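Local coordinates for SusD homolog (Bacteroides thetaiotaomicron VPI-5482, PDB 3FDH), which probably binds sugars at the outer membrane as a SusD/RagB-family lipoprotein, consistent with a part in glycan uptake, at residues A[199-204]-A[331-336]; A[42-47]-A[56-61]; A[279-284]-A[386-391]; A[461-466]-A[490-495]. One frame throughout, in Å; residues are numbered along the deposited sequence. Where two conformers were deposited one is given.

Contact 1 of 4, residues A[199-204]-A[331-336]; sequences YGLKAR and LLMSYH
Met333, deposited as selenomethionine, runs its unbranched chain up against the backbone of Gly200. CG lies anti to the backbone N (chi1 -165°) and the chain stays extended beyond it, ending with CE 3.3 Å from Gly200 O. Glycine suits this place: a CB on Gly200 would come about 3.1 Å from Met333 SE, a tight fit. Leu201 adds an apolar touch, its CD2 lying 4.2 Å from Met333 SE.

The polar contacts belong to Arg204, whose chain slides past Met333 in the opposite direction. NH2 gives a weak hydrogen bond to Leu332 O (3.1 Å, N-H...O angle 128°) and lies 3.7 Å from Met333 CG. A water bridges the same NH2, by a weak bond, and Leu331 O, 2.9 Å from it. The stronger partner of the guanidinium is Glu337, a salt bridge from NH2. An alanine in place of Arg204 would probably leave the Glu337 carboxylate without this partner and open a gap beside Met333 CG.

Leu332 and Met333 together pair with Ala238 in a classic beta bulge just before helix 335-348, which Ser334 N-caps; the contact thus joins that helix start to helix 191-208.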
loop_
_atom_site.group_PDB
_atom_site.type_symbol
_atom_site.label_atom_id
_atom_site.label_comp_id
_atom_site.label_asym_id
_atom_site.label_seq_id
_atom_site.Cartn_x
_atom_site.Cartn_y
_atom_site.Cartn_z
ATOM N N TYR A 199 -12.315 11.245 -2.571
ATOM C CA TYR A 199 -12.335 11.207 -4.049
ATOM C C TYR A 199 -11.162 10.448 -4.589
ATOM O O TYR A 199 -11.243 9.805 -5.625
ATOM C CB TYR A 199 -12.370 12.610 -4.682
ATOM C CG TYR A 199 -13.770 13.142 -4.747
ATOM C CD1 TYR A 199 -14.712 12.576 -5.609
ATOM C CD2 TYR A 199 -14.169 14.189 -3.940
ATOM C CE1 TYR A 199 -15.998 13.031 -5.655
ATOM C CE2 TYR A 199 -15.471 14.678 -3.996
ATOM C CZ TYR A 199 -16.372 14.091 -4.847
ATOM O OH TYR A 199 -17.655 14.580 -4.887
ATOM N N GLY A 200 -10.059 10.528 -3.866
ATOM C CA GLY A 200 -8.830 9.833 -4.267
ATOM C C GLY A 200 -9.090 8.380 -4.180
ATOM O O GLY A 200 -8.702 7.599 -5.090
ATOM N N LEU A 201 -9.843 8.000 -3.134
ATOM C CA LEU A 201 -10.158 6.556 -2.928
ATOM C C LEU A 201 -11.162 6.064 -3.982
ATOM O O LEU A 201 -11.098 4.932 -4.475
ATOM C CB LEU A 201 -10.647 6.283 -1.500
ATOM C CG LEU A 201 -9.618 6.397 -0.371
ATOM C CD1 LEU A 201 -10.314 6.231 0.988
ATOM C CD2 LEU A 201 -8.503 5.381 -0.549
ATOM N N LYS A 202 -12.087 6.941 -4.355
ATOM C CA LYS A 202 -13.004 6.610 -5.425
ATOM C C LYS A 202 -12.235 6.348 -6.709
ATOM O O LYS A 202 -12.587 5.494 -7.496
ATOM C CB LYS A 202 -14.087 7.685 -5.647
ATOM C CG LYS A 202 -15.175 7.624 -4.546
ATOM C CD LYS A 202 -16.436 8.414 -4.830
ATOM C CE LYS A 202 -17.307 7.692 -5.797
ATOM N NZ LYS A 202 -18.632 8.316 -5.938
ATOM N N ALA A 203 -11.160 7.064 -6.915
ATOM C CA ALA A 203 -10.351 6.844 -8.115
ATOM C C ALA A 203 -9.669 5.491 -7.996
ATOM O O ALA A 203 -9.715 4.656 -8.909
ATOM C CB ALA A 203 -9.345 7.950 -8.304
ATOM N N ARG A 204 -9.034 5.256 -6.848
ATOM C CA ARG A 204 -8.303 3.992 -6.638
ATOM C C ARG A 204 -9.205 2.806 -6.854
ATOM O O ARG A 204 -8.859 1.820 -7.516
ATOM C CB ARG A 204 -7.733 3.923 -5.210
ATOM C CG ARG A 204 -7.204 2.541 -4.807
ATOM C CD ARG A 204 -6.785 2.507 -3.319
ATOM N NE ARG A 204 -5.473 3.118 -3.025
ATOM C CZ ARG A 204 -4.911 3.066 -1.821
ATOM N NH1 ARG A 204 -5.544 2.480 -0.812
ATOM N NH2 ARG A 204 -3.716 3.555 -1.621
ATOM N N LEU A 331 1.793 6.408 4.235
ATOM C CA LEU A 331 0.931 6.997 3.204
ATOM C C LEU A 331 -0.283 6.065 2.934
ATOM O O LEU A 331 -0.172 4.997 2.312
ATOM C CB LEU A 331 1.750 7.319 1.935
ATOM C CG LEU A 331 2.929 8.271 2.138
ATOM C CD1 LEU A 331 3.641 8.550 0.789
ATOM C CD2 LEU A 331 2.482 9.507 2.841
ATOM N N LEU A 332 -1.444 6.470 3.465
ATOM C CA LEU A 332 -2.710 5.753 3.236
ATOM C C LEU A 332 -3.052 5.909 1.770
ATOM O O LEU A 332 -3.635 5.016 1.157
ATOM C CB LEU A 332 -3.840 6.196 4.135
ATOM C CG LEU A 332 -3.711 5.787 5.606
ATOM C CD1 LEU A 332 -4.971 6.205 6.413
ATOM C CD2 LEU A 332 -3.489 4.291 5.764
HETATM N N MSE A 333 -2.665 7.054 1.215
HETATM C CA MSE A 333 -2.769 7.240 -0.228
HETATM C C MSE A 333 -1.972 8.444 -0.608
HETATM O O MSE A 333 -2.204 9.550 -0.084
HETATM C CB MSE A 333 -4.220 7.315 -0.718
HETATM C CG MSE A 333 -4.298 7.126 -2.263
HETATM SE SE MSE A 333 -6.019 7.561 -3.059
HETATM C CE MSE A 333 -5.397 7.605 -4.894
ATOM N N SER A 334 -0.994 8.197 -1.482
ATOM C CA SER A 334 -0.067 9.236 -1.924
ATOM C C SER A 334 -0.510 10.057 -3.115
ATOM O O SER A 334 -1.337 9.663 -3.939
ATOM C CB SER A 334 1.285 8.635 -2.210
ATOM O OG SER A 334 1.222 7.758 -3.319
ATOM N N TYR A 335 0.078 11.252 -3.180
ATOM C CA TYR A 335 -0.158 12.101 -4.305
ATOM C C TYR A 335 0.374 11.425 -5.555
ATOM O O TYR A 335 -0.266 11.448 -6.609
ATOM C CB TYR A 335 0.502 13.455 -4.111
ATOM C CG TYR A 335 0.454 14.380 -5.317
ATOM C CD1 TYR A 335 -0.733 14.890 -5.806
ATOM C CD2 TYR A 335 1.635 14.772 -5.951
ATOM C CE1 TYR A 335 -0.743 15.722 -6.915
ATOM C CE2 TYR A 335 1.629 15.626 -7.030
ATOM C CZ TYR A 335 0.456 16.097 -7.509
ATOM O OH TYR A 335 0.499 16.968 -8.585
ATOM N N HIS A 336 1.514 10.752 -5.424
ATOM C CA HIS A 336 2.112 10.098 -6.601
ATOM C C HIS A 336 1.196 9.007 -7.097
ATOM O O HIS A 336 1.020 8.868 -8.297
ATOM C CB HIS A 336 3.594 9.624 -6.468
ATOM C CG HIS A 336 3.903 8.815 -5.255
ATOM N ND1 HIS A 336 4.223 9.397 -4.036
ATOM C CD2 HIS A 336 3.985 7.471 -5.077
ATOM C CE1 HIS A 336 4.463 8.432 -3.159
ATOM N NE2 HIS A 336 4.302 7.258 -3.761
HETATM O O HOH W 1 -1.014 3.509 0.023
#

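Contact 2 of 4, residues A[42-47]-A[56-61]; sequences NTYASS and DNQLYY
Leu59 lays its CD1 methyl over one face of the Tyr44 ring, 4.0 Å from the ring centroid and 9° off the ring normal, a CH-pi contact. CG of Leu59 stands anti to the backbone N (chi1 -157°), and in the conformer described the branched end spreads over two neighbours: CD1 on the ring, CD2 on Thr43 CG2 at 4.0 Å; a second conformer was also modelled, so this division is not fixed. Leucine suits the place, its two methyls serving both; Ser47 CB touches CD1 more loosely at 4.3 Å. The pair joins consecutive helices, 40-48 and 57-63, whose short segments cross at 42° with axes 10.5 Å apart, and Phe254 and Phe261 extend the same apolar cluster. At the ring's far end, Tyr44 OH rests 3.5 Å from Gln58 CB, and a water donates to that hydroxyl at 3.2 Å while accepting a weak bond from Gln58 NE2. Glu68 is hydrogen-bonded to both Tyr44 OH and Gln58 NE2, and Tyr44 and Phe75 also meet edge-to-face.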
loop_
_atom_site.group_PDB
_atom_site.type_symbol
_atom_site.label_atom_id
_atom_site.label_comp_id
_atom_site.label_asym_id
_atom_site.label_seq_id
_atom_site.Cartn_x
_atom_site.Cartn_y
_atom_site.Cartn_z
ATOM N N ASN A 42 1.537 -5.294 4.283
ATOM C CA ASN A 42 2.538 -4.536 3.505
ATOM C C ASN A 42 3.876 -5.260 3.506
ATOM O O ASN A 42 4.605 -5.293 2.507
ATOM C CB ASN A 42 2.749 -3.123 4.058
ATOM C CG ASN A 42 3.754 -2.289 3.246
ATOM O OD1 ASN A 42 3.442 -1.855 2.124
ATOM N ND2 ASN A 42 4.918 -1.946 3.859
ATOM N N THR A 43 4.172 -5.841 4.661
ATOM C CA THR A 43 5.426 -6.561 4.842
ATOM C C THR A 43 5.553 -7.722 3.856
ATOM O O THR A 43 6.576 -7.879 3.149
ATOM C CB THR A 43 5.591 -6.969 6.325
ATOM O OG1 THR A 43 5.698 -5.731 7.094
ATOM C CG2 THR A 43 6.864 -7.861 6.506
ATOM N N TYR A 44 4.497 -8.516 3.798
ATOM C CA TYR A 44 4.465 -9.686 2.913
ATOM C C TYR A 44 4.340 -9.270 1.461
ATOM O O TYR A 44 4.995 -9.826 0.574
ATOM C CB TYR A 44 3.398 -10.687 3.351
ATOM C CG TYR A 44 3.770 -11.471 4.577
ATOM C CD1 TYR A 44 3.820 -10.868 5.848
ATOM C CD2 TYR A 44 4.045 -12.826 4.500
ATOM C CE1 TYR A 44 4.147 -11.619 6.998
ATOM C CE2 TYR A 44 4.394 -13.587 5.637
ATOM C CZ TYR A 44 4.427 -12.983 6.882
ATOM O OH TYR A 44 4.755 -13.766 7.977
ATOM N N ALA A 45 3.498 -8.285 1.190
ATOM C CA ALA A 45 3.396 -7.750 -0.169
ATOM C C ALA A 45 4.756 -7.368 -0.726
ATOM O O ALA A 45 5.082 -7.590 -1.901
ATOM C CB ALA A 45 2.433 -6.540 -0.192
ATOM N N SER A 46 5.570 -6.781 0.132
ATOM C CA SER A 46 6.914 -6.346 -0.257
ATOM C C SER A 46 7.709 -7.478 -0.863
ATOM O O SER A 46 8.414 -7.316 -1.860
ATOM C CB SER A 46 7.695 -5.778 0.933
ATOM O OG SER A 46 7.096 -4.637 1.485
ATOM N N SER A 47 7.543 -8.649 -0.263
ATOM C CA SER A 47 8.200 -9.849 -0.747
ATOM C C SER A 47 7.496 -10.355 -2.021
ATOM O O SER A 47 8.104 -10.635 -3.027
ATOM C CB SER A 47 8.144 -10.978 0.297
ATOM O OG SER A 47 8.509 -12.210 -0.272
ATOM N N ASP A 56 14.762 -13.949 6.598
ATOM C CA ASP A 56 14.739 -14.654 7.873
ATOM C C ASP A 56 13.339 -14.995 8.387
ATOM O O ASP A 56 12.372 -14.273 8.165
ATOM C CB ASP A 56 15.479 -13.834 8.940
ATOM C CG ASP A 56 15.744 -14.645 10.198
ATOM O OD1 ASP A 56 16.453 -15.658 10.120
ATOM O OD2 ASP A 56 15.234 -14.270 11.263
ATOM N N ASN A 57 13.283 -16.143 9.051
ATOM C CA ASN A 57 12.116 -16.606 9.759
ATOM C C ASN A 57 10.871 -16.634 8.886
ATOM O O ASN A 57 10.911 -17.075 7.742
ATOM C CB ASN A 57 11.913 -15.705 10.986
ATOM C CG ASN A 57 11.174 -16.398 12.150
ATOM O OD1 ASN A 57 10.325 -17.266 11.957
ATOM N ND2 ASN A 57 11.493 -15.988 13.363
ATOM N N GLN A 58 9.757 -16.165 9.424
ATOM C CA GLN A 58 8.511 -16.230 8.659
ATOM C C GLN A 58 8.579 -15.657 7.251
ATOM O O GLN A 58 8.087 -16.277 6.302
ATOM C CB GLN A 58 7.333 -15.612 9.410
ATOM C CG GLN A 58 6.877 -16.514 10.531
ATOM C CD GLN A 58 5.658 -15.971 11.294
ATOM O OE1 GLN A 58 5.808 -15.530 12.448
ATOM N NE2 GLN A 58 4.451 -15.974 10.649
ATOM N N LEU A 59 9.167 -14.490 7.120
ATOM C CA LEU A 59 9.256 -13.824 5.809
ATOM C C LEU A 59 10.170 -14.624 4.857
ATOM O O LEU A 59 10.021 -14.551 3.635
ATOM C CB LEU A 59 9.689 -12.358 5.946
ATOM C CG LEU A 59 9.310 -11.438 4.786
ATOM C CD1 LEU A 59 7.786 -11.399 4.589
ATOM C CD2 LEU A 59 9.863 -10.051 5.038
ATOM N N TYR A 60 11.076 -15.397 5.433
ATOM C CA TYR A 60 11.971 -16.250 4.619
ATOM C C TYR A 60 11.119 -17.328 3.971
ATOM O O TYR A 60 11.223 -17.582 2.753
ATOM C CB TYR A 60 13.102 -16.888 5.433
ATOM C CG TYR A 60 13.758 -18.027 4.679
ATOM C CD1 TYR A 60 14.707 -17.784 3.703
ATOM C CD2 TYR A 60 13.375 -19.332 4.899
ATOM C CE1 TYR A 60 15.287 -18.821 2.980
ATOM C CE2 TYR A 60 13.948 -20.380 4.187
ATOM C CZ TYR A 60 14.876 -20.106 3.208
ATOM O OH TYR A 60 15.433 -21.121 2.494
ATOM N N TYR A 61 10.233 -17.889 4.781
ATOM C CA TYR A 61 9.330 -18.996 4.338
ATOM C C TYR A 61 8.276 -18.503 3.339
ATOM O O TYR A 61 7.805 -19.231 2.448
ATOM C CB TYR A 61 8.758 -19.801 5.516
ATOM C CG TYR A 61 9.906 -20.565 6.187
ATOM C CD1 TYR A 61 10.536 -21.609 5.523
ATOM C CD2 TYR A 61 10.407 -20.174 7.408
ATOM C CE1 TYR A 61 11.632 -22.278 6.083
ATOM C CE2 TYR A 61 11.500 -20.822 7.981
ATOM C CZ TYR A 61 12.117 -21.865 7.310
ATOM O OH TYR A 61 13.192 -22.501 7.902
HETATM O O HOH W 2 2.639 -13.604 10.393
#

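Contact 3 of 4, residues A[279-284]-A[386-391]; sequences ANRAFF and NSSEVI
Arg281 reaches across to Ser388 with an extended chain, CG anti to the backbone N (chi1 -174°). Its NH1 donates to Ser388 OG at 3.0 Å, and the hydroxyl oxygen lies in the guanidinium plane, at the edge of the group. One face of the same guanidinium is covered off-centre by backbone, with Val390 CA 3.8 Å above the plane, and NH2 touches Val390 CG2. Arginine suits the place: its flat guanidinium can use edge and face at once.

Asn386 meets Asn280 obliquely, their amide planes 34° apart. Its ND2 donates an almost straight bond to Asn280 O, 2.8 Å long with an N-H...O angle of 174°. Its other amide atom, OD1, accepts from Ser388 N at 2.9 Å, which makes an Asx turn of the loop between strand 383-384 and helix 393-410. Ser388 OG donates to the same OD1 at 2.6 Å, in the carbonyl plane, and so passes the chain of bonds from Arg281 on to Asn386. Arg281 NE forms a salt bridge with Glu369 of helix 354-379, whose OE1 also accepts from Ile391 N. A methionine in place of Arg281 would probably leave Glu369 without its countercharge and Ser388 OG without its NH1 donor.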
loop_
_atom_site.group_PDB
_atom_site.type_symbol
_atom_site.label_atom_id
_atom_site.label_comp_id
_atom_site.label_asym_id
_atom_site.label_seq_id
_atom_site.Cartn_x
_atom_site.Cartn_y
_atom_site.Cartn_z
ATOM N N ALA A 279 18.908 4.001 -7.862
ATOM C CA ALA A 279 19.884 2.922 -8.084
ATOM C C ALA A 279 21.193 3.165 -7.315
ATOM O O ALA A 279 21.848 2.228 -6.847
ATOM C CB ALA A 279 20.198 2.738 -9.594
ATOM N N ASN A 280 21.579 4.428 -7.216
ATOM C CA ASN A 280 22.833 4.776 -6.627
ATOM C C ASN A 280 22.692 5.356 -5.254
ATOM O O ASN A 280 23.649 5.807 -4.658
ATOM C CB ASN A 280 23.481 5.845 -7.478
ATOM C CG ASN A 280 24.942 5.977 -7.201
ATOM O OD1 ASN A 280 25.626 4.976 -6.929
ATOM N ND2 ASN A 280 25.446 7.201 -7.247
ATOM N N ARG A 281 21.488 5.304 -4.733
ATOM C CA ARG A 281 21.229 6.021 -3.512
ATOM C C ARG A 281 20.410 5.346 -2.431
ATOM O O ARG A 281 20.560 5.678 -1.258
ATOM C CB ARG A 281 20.605 7.353 -3.926
ATOM C CG ARG A 281 20.393 8.273 -2.833
ATOM C CD ARG A 281 20.230 9.682 -3.317
ATOM N NE ARG A 281 19.857 10.532 -2.186
ATOM C CZ ARG A 281 20.697 10.968 -1.251
ATOM N NH1 ARG A 281 21.966 10.633 -1.299
ATOM N NH2 ARG A 281 20.255 11.699 -0.250
ATOM N N ALA A 282 19.618 4.335 -2.814
ATOM C CA ALA A 282 18.665 3.702 -1.910
ATOM C C ALA A 282 19.066 2.324 -1.356
ATOM O O ALA A 282 18.237 1.569 -0.878
ATOM C CB ALA A 282 17.306 3.589 -2.601
ATOM N N PHE A 283 20.337 2.025 -1.429
ATOM C CA PHE A 283 20.890 0.737 -0.962
ATOM C C PHE A 283 22.084 0.868 -0.054
ATOM O O PHE A 283 22.975 1.670 -0.282
ATOM C CB PHE A 283 21.257 -0.171 -2.153
ATOM C CG PHE A 283 20.085 -0.554 -2.995
ATOM C CD1 PHE A 283 19.173 -1.485 -2.544
ATOM C CD2 PHE A 283 19.904 -0.012 -4.242
ATOM C CE1 PHE A 283 18.077 -1.831 -3.311
ATOM C CE2 PHE A 283 18.812 -0.363 -5.019
ATOM C CZ PHE A 283 17.903 -1.285 -4.558
ATOM N N PHE A 284 22.066 0.049 0.996
ATOM C CA PHE A 284 23.117 -0.054 1.976
ATOM C C PHE A 284 23.623 -1.495 2.077
ATOM O O PHE A 284 22.884 -2.477 2.003
ATOM C CB PHE A 284 22.707 0.378 3.397
ATOM C CG PHE A 284 22.076 1.749 3.500
ATOM C CD1 PHE A 284 22.437 2.786 2.656
ATOM C CD2 PHE A 284 21.172 2.009 4.538
ATOM C CE1 PHE A 284 21.864 4.052 2.796
ATOM C CE2 PHE A 284 20.603 3.263 4.693
ATOM C CZ PHE A 284 20.949 4.292 3.812
ATOM N N ASN A 386 27.687 7.500 0.159
ATOM C CA ASN A 386 28.465 7.621 -1.057
ATOM C C ASN A 386 28.445 9.104 -1.441
ATOM O O ASN A 386 28.248 9.968 -0.567
ATOM C CB ASN A 386 28.092 6.641 -2.196
ATOM C CG ASN A 386 26.699 6.809 -2.725
ATOM O OD1 ASN A 386 26.055 7.839 -2.484
ATOM N ND2 ASN A 386 26.195 5.760 -3.464
ATOM N N SER A 387 28.672 9.393 -2.717
ATOM C CA SER A 387 28.733 10.794 -3.191
ATOM C C SER A 387 27.499 11.142 -3.975
ATOM O O SER A 387 27.454 12.141 -4.666
ATOM C CB SER A 387 29.962 11.085 -4.054
ATOM O OG SER A 387 31.152 11.056 -3.305
ATOM N N SER A 388 26.496 10.284 -3.885
ATOM C CA SER A 388 25.246 10.555 -4.590
ATOM C C SER A 388 24.647 11.870 -4.134
ATOM O O SER A 388 24.779 12.283 -2.977
ATOM C CB SER A 388 24.238 9.436 -4.443
ATOM O OG SER A 388 23.898 9.204 -3.091
ATOM N N GLU A 389 24.001 12.532 -5.084
ATOM C CA GLU A 389 23.348 13.812 -4.828
ATOM C C GLU A 389 21.930 13.625 -4.357
ATOM O O GLU A 389 21.237 12.717 -4.767
ATOM C CB GLU A 389 23.298 14.632 -6.111
ATOM C CG GLU A 389 24.636 14.948 -6.735
ATOM C CD GLU A 389 25.281 16.166 -6.140
ATOM O OE1 GLU A 389 24.715 16.730 -5.176
ATOM O OE2 GLU A 389 26.353 16.565 -6.649
ATOM N N VAL A 390 21.485 14.539 -3.517
ATOM C CA VAL A 390 20.108 14.504 -3.039
ATOM C C VAL A 390 19.156 14.618 -4.237
ATOM O O VAL A 390 19.395 15.368 -5.134
ATOM C CB VAL A 390 19.842 15.631 -2.022
ATOM C CG1 VAL A 390 18.376 15.855 -1.797
ATOM C CG2 VAL A 390 20.574 15.326 -0.702
ATOM N N ILE A 391 18.092 13.826 -4.263
ATOM C CA ILE A 391 17.122 13.922 -5.355
ATOM C C ILE A 391 16.246 15.168 -5.128
ATOM O O ILE A 391 15.638 15.333 -4.064
ATOM C CB ILE A 391 16.246 12.647 -5.430
ATOM C CG1 ILE A 391 17.181 11.459 -5.628
ATOM C CG2 ILE A 391 15.196 12.777 -6.552
ATOM C CD1 ILE A 391 16.563 10.167 -5.408
#

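Contact 4 of 4, residues A[461-466]-A[490-495]; sequences PLRYPY and EPVWWA
Arg463 starts with CB against Val492 CG1, 4.0 Å away. CG takes the crowded position between the backbone N and the carbonyl carbon (chi1 62°), and further out the chain bends at chi3. CD passes close to Glu490 O at 3.2 Å. Next comes the flat end: Val492 CG1 sits over the centre of one guanidinium face, 4.1 Å above it, a methyl well suited to cover a planar cation. At the tip NH1 donates to Glu490 O, 2.8 Å away, the N-H...O angle 168°; the oxygen lies in the guanidinium plane, while NH1 stands well above the carbonyl plane. NH2 turns to the chain terminus, with a salt bridge to Arg499 OXT and a hydrogen bond to Phe127 O. Beside the arginine, Leu462 packs CD1 on Pro491 CD at 3.9 Å, and a water donates to Leu462 O while accepting from Val492 N at 3.0 Å. The arrangement is a packing of two irregular loops, in which one arginine ties the C-terminal tail to the loop after helix 456-459.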
loop_
_atom_site.group_PDB
_atom_site.type_symbol
_atom_site.label_atom_id
_atom_site.label_comp_id
_atom_site.label_asym_id
_atom_site.label_seq_id
_atom_site.Cartn_x
_atom_site.Cartn_y
_atom_site.Cartn_z
ATOM N N PRO A 461 1.188 -16.030 -4.825
ATOM C CA PRO A 461 -0.084 -15.876 -4.148
ATOM C C PRO A 461 -1.005 -14.835 -4.740
ATOM O O PRO A 461 -0.687 -13.650 -4.809
ATOM C CB PRO A 461 0.310 -15.465 -2.733
ATOM C CG PRO A 461 1.659 -14.833 -2.879
ATOM C CD PRO A 461 2.279 -15.311 -4.151
ATOM N N LEU A 462 -2.185 -15.310 -5.112
ATOM C CA LEU A 462 -3.192 -14.450 -5.769
ATOM C C LEU A 462 -4.016 -13.699 -4.751
ATOM O O LEU A 462 -4.815 -12.822 -5.086
ATOM C CB LEU A 462 -4.135 -15.302 -6.608
ATOM C CG LEU A 462 -3.464 -16.146 -7.677
ATOM C CD1 LEU A 462 -4.473 -17.021 -8.396
ATOM C CD2 LEU A 462 -2.854 -15.282 -8.668
ATOM N N ARG A 463 -3.800 -14.085 -3.502
ATOM C CA ARG A 463 -4.538 -13.528 -2.361
ATOM C C ARG A 463 -3.895 -13.975 -1.072
ATOM O O ARG A 463 -2.981 -14.806 -1.107
ATOM C CB ARG A 463 -5.986 -14.055 -2.386
ATOM C CG ARG A 463 -6.123 -15.550 -2.245
ATOM C CD ARG A 463 -7.383 -16.038 -2.963
ATOM N NE ARG A 463 -8.622 -15.610 -2.319
ATOM C CZ ARG A 463 -9.815 -15.586 -2.892
ATOM N NH1 ARG A 463 -9.968 -15.916 -4.169
ATOM N NH2 ARG A 463 -10.859 -15.198 -2.171
ATOM N N TYR A 464 -4.421 -13.460 0.047
ATOM C CA TYR A 464 -3.965 -13.841 1.398
ATOM C C TYR A 464 -4.952 -14.855 1.967
ATOM O O TYR A 464 -6.166 -14.719 1.754
ATOM C CB TYR A 464 -3.909 -12.675 2.357
ATOM C CG TYR A 464 -2.744 -11.737 2.045
ATOM C CD1 TYR A 464 -2.138 -11.802 0.822
ATOM C CD2 TYR A 464 -2.309 -10.814 2.969
ATOM C CE1 TYR A 464 -1.088 -10.925 0.518
ATOM C CE2 TYR A 464 -1.299 -9.980 2.678
ATOM C CZ TYR A 464 -0.693 -10.033 1.480
ATOM O OH TYR A 464 0.337 -9.112 1.277
ATOM N N PRO A 465 -4.451 -15.830 2.751
ATOM C CA PRO A 465 -5.384 -16.765 3.345
ATOM C C PRO A 465 -6.204 -16.178 4.504
ATOM O O PRO A 465 -5.744 -15.306 5.260
ATOM C CB PRO A 465 -4.460 -17.879 3.879
ATOM C CG PRO A 465 -3.150 -17.190 4.133
ATOM C CD PRO A 465 -3.043 -16.222 3.004
ATOM N N TYR A 466 -7.421 -16.667 4.625
ATOM C CA TYR A 466 -8.318 -16.252 5.717
ATOM C C TYR A 466 -7.701 -16.560 7.083
ATOM O O TYR A 466 -6.974 -17.560 7.275
ATOM C CB TYR A 466 -9.682 -16.947 5.635
ATOM C CG TYR A 466 -10.475 -16.685 4.356
ATOM C CD1 TYR A 466 -11.037 -15.441 4.107
ATOM C CD2 TYR A 466 -10.657 -17.687 3.408
ATOM C CE1 TYR A 466 -11.752 -15.187 2.918
ATOM C CE2 TYR A 466 -11.389 -17.452 2.227
ATOM C CZ TYR A 466 -11.944 -16.212 2.003
ATOM O OH TYR A 466 -12.645 -15.985 0.845
ATOM N N GLU A 490 -7.013 -19.467 -7.036
ATOM C CA GLU A 490 -8.287 -18.771 -7.127
ATOM C C GLU A 490 -8.108 -17.278 -7.064
ATOM O O GLU A 490 -7.977 -16.724 -5.993
ATOM C CB GLU A 490 -9.192 -19.198 -5.975
ATOM C CG GLU A 490 -9.670 -20.673 -6.070
ATOM C CD GLU A 490 -10.615 -20.907 -7.206
ATOM O OE1 GLU A 490 -11.082 -19.930 -7.815
ATOM O OE2 GLU A 490 -10.927 -22.091 -7.502
ATOM N N PRO A 491 -8.120 -16.612 -8.220
ATOM C CA PRO A 491 -7.944 -15.149 -8.168
ATOM C C PRO A 491 -9.127 -14.496 -7.453
ATOM O O PRO A 491 -10.189 -15.071 -7.360
ATOM C CB PRO A 491 -7.997 -14.726 -9.635
ATOM C CG PRO A 491 -7.821 -15.931 -10.425
ATOM C CD PRO A 491 -8.215 -17.112 -9.598
ATOM N N VAL A 492 -8.950 -13.277 -6.984
ATOM C CA VAL A 492 -10.089 -12.535 -6.393
ATOM C C VAL A 492 -11.022 -12.101 -7.540
ATOM O O VAL A 492 -10.644 -12.138 -8.720
ATOM C CB VAL A 492 -9.620 -11.342 -5.498
ATOM C CG1 VAL A 492 -8.705 -11.927 -4.402
ATOM C CG2 VAL A 492 -8.892 -10.213 -6.290
ATOM N N TRP A 493 -12.233 -11.694 -7.206
ATOM C CA TRP A 493 -13.210 -11.343 -8.249
ATOM C C TRP A 493 -12.798 -10.241 -9.218
ATOM O O TRP A 493 -12.932 -10.387 -10.427
ATOM C CB TRP A 493 -14.547 -11.049 -7.620
ATOM C CG TRP A 493 -15.598 -10.610 -8.559
ATOM C CD1 TRP A 493 -16.397 -11.406 -9.337
ATOM C CD2 TRP A 493 -16.017 -9.266 -8.784
ATOM N NE1 TRP A 493 -17.282 -10.627 -10.035
ATOM C CE2 TRP A 493 -17.069 -9.309 -9.717
ATOM C CE3 TRP A 493 -15.605 -8.019 -8.282
ATOM C CZ2 TRP A 493 -17.713 -8.156 -10.177
ATOM C CZ3 TRP A 493 -16.243 -6.864 -8.749
ATOM C CH2 TRP A 493 -17.293 -6.955 -9.685
ATOM N N TRP A 494 -12.239 -9.162 -8.711
ATOM C CA TRP A 494 -11.860 -8.069 -9.603
ATOM C C TRP A 494 -10.726 -8.461 -10.520
ATOM O O TRP A 494 -10.434 -7.758 -11.502
ATOM C CB TRP A 494 -11.608 -6.725 -8.894
ATOM C CG TRP A 494 -10.663 -6.640 -7.700
ATOM C CD1 TRP A 494 -11.024 -6.327 -6.430
ATOM C CD2 TRP A 494 -9.234 -6.819 -7.673
ATOM N NE1 TRP A 494 -9.925 -6.283 -5.613
ATOM C CE2 TRP A 494 -8.811 -6.586 -6.339
ATOM C CE3 TRP A 494 -8.277 -7.132 -8.634
ATOM C CZ2 TRP A 494 -7.476 -6.666 -5.937
ATOM C CZ3 TRP A 494 -6.914 -7.211 -8.223
ATOM C CH2 TRP A 494 -6.547 -6.991 -6.886
ATOM N N ALA A 495 -10.151 -9.623 -10.243
ATOM C CA ALA A 495 -9.019 -10.142 -11.041
ATOM C C ALA A 495 -9.491 -11.226 -11.975
ATOM O O ALA A 495 -8.691 -11.903 -12.605
ATOM C CB ALA A 495 -7.869 -10.645 -10.141
HETATM O O HOH W 3 -6.201 -12.225 -7.507
#

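Along the chain, contact 2 closes first; contacts 1 and 3 follow with their segments alternating, and contact 4 comes last. Contact 1 lies nearest the middle, its centre about 10 Å from that of the chain, and contact 3 is farthest out at about 24 Å. Contacts 3 and 4 stand on opposite sides of that centre, about 37 Å apart centre to centre. Helix 354-379 is shared by contacts 1 and 3, whose side chains both pack on it, while helix 431-443 borders contacts 2 and 4. Those two are the pair that touch, Ala45 N lying 3.3 Å from Tyr464 OH. Contacts 1 and 3 join parts over 100 residues apart; contacts 2 and 4, sequence neighbours.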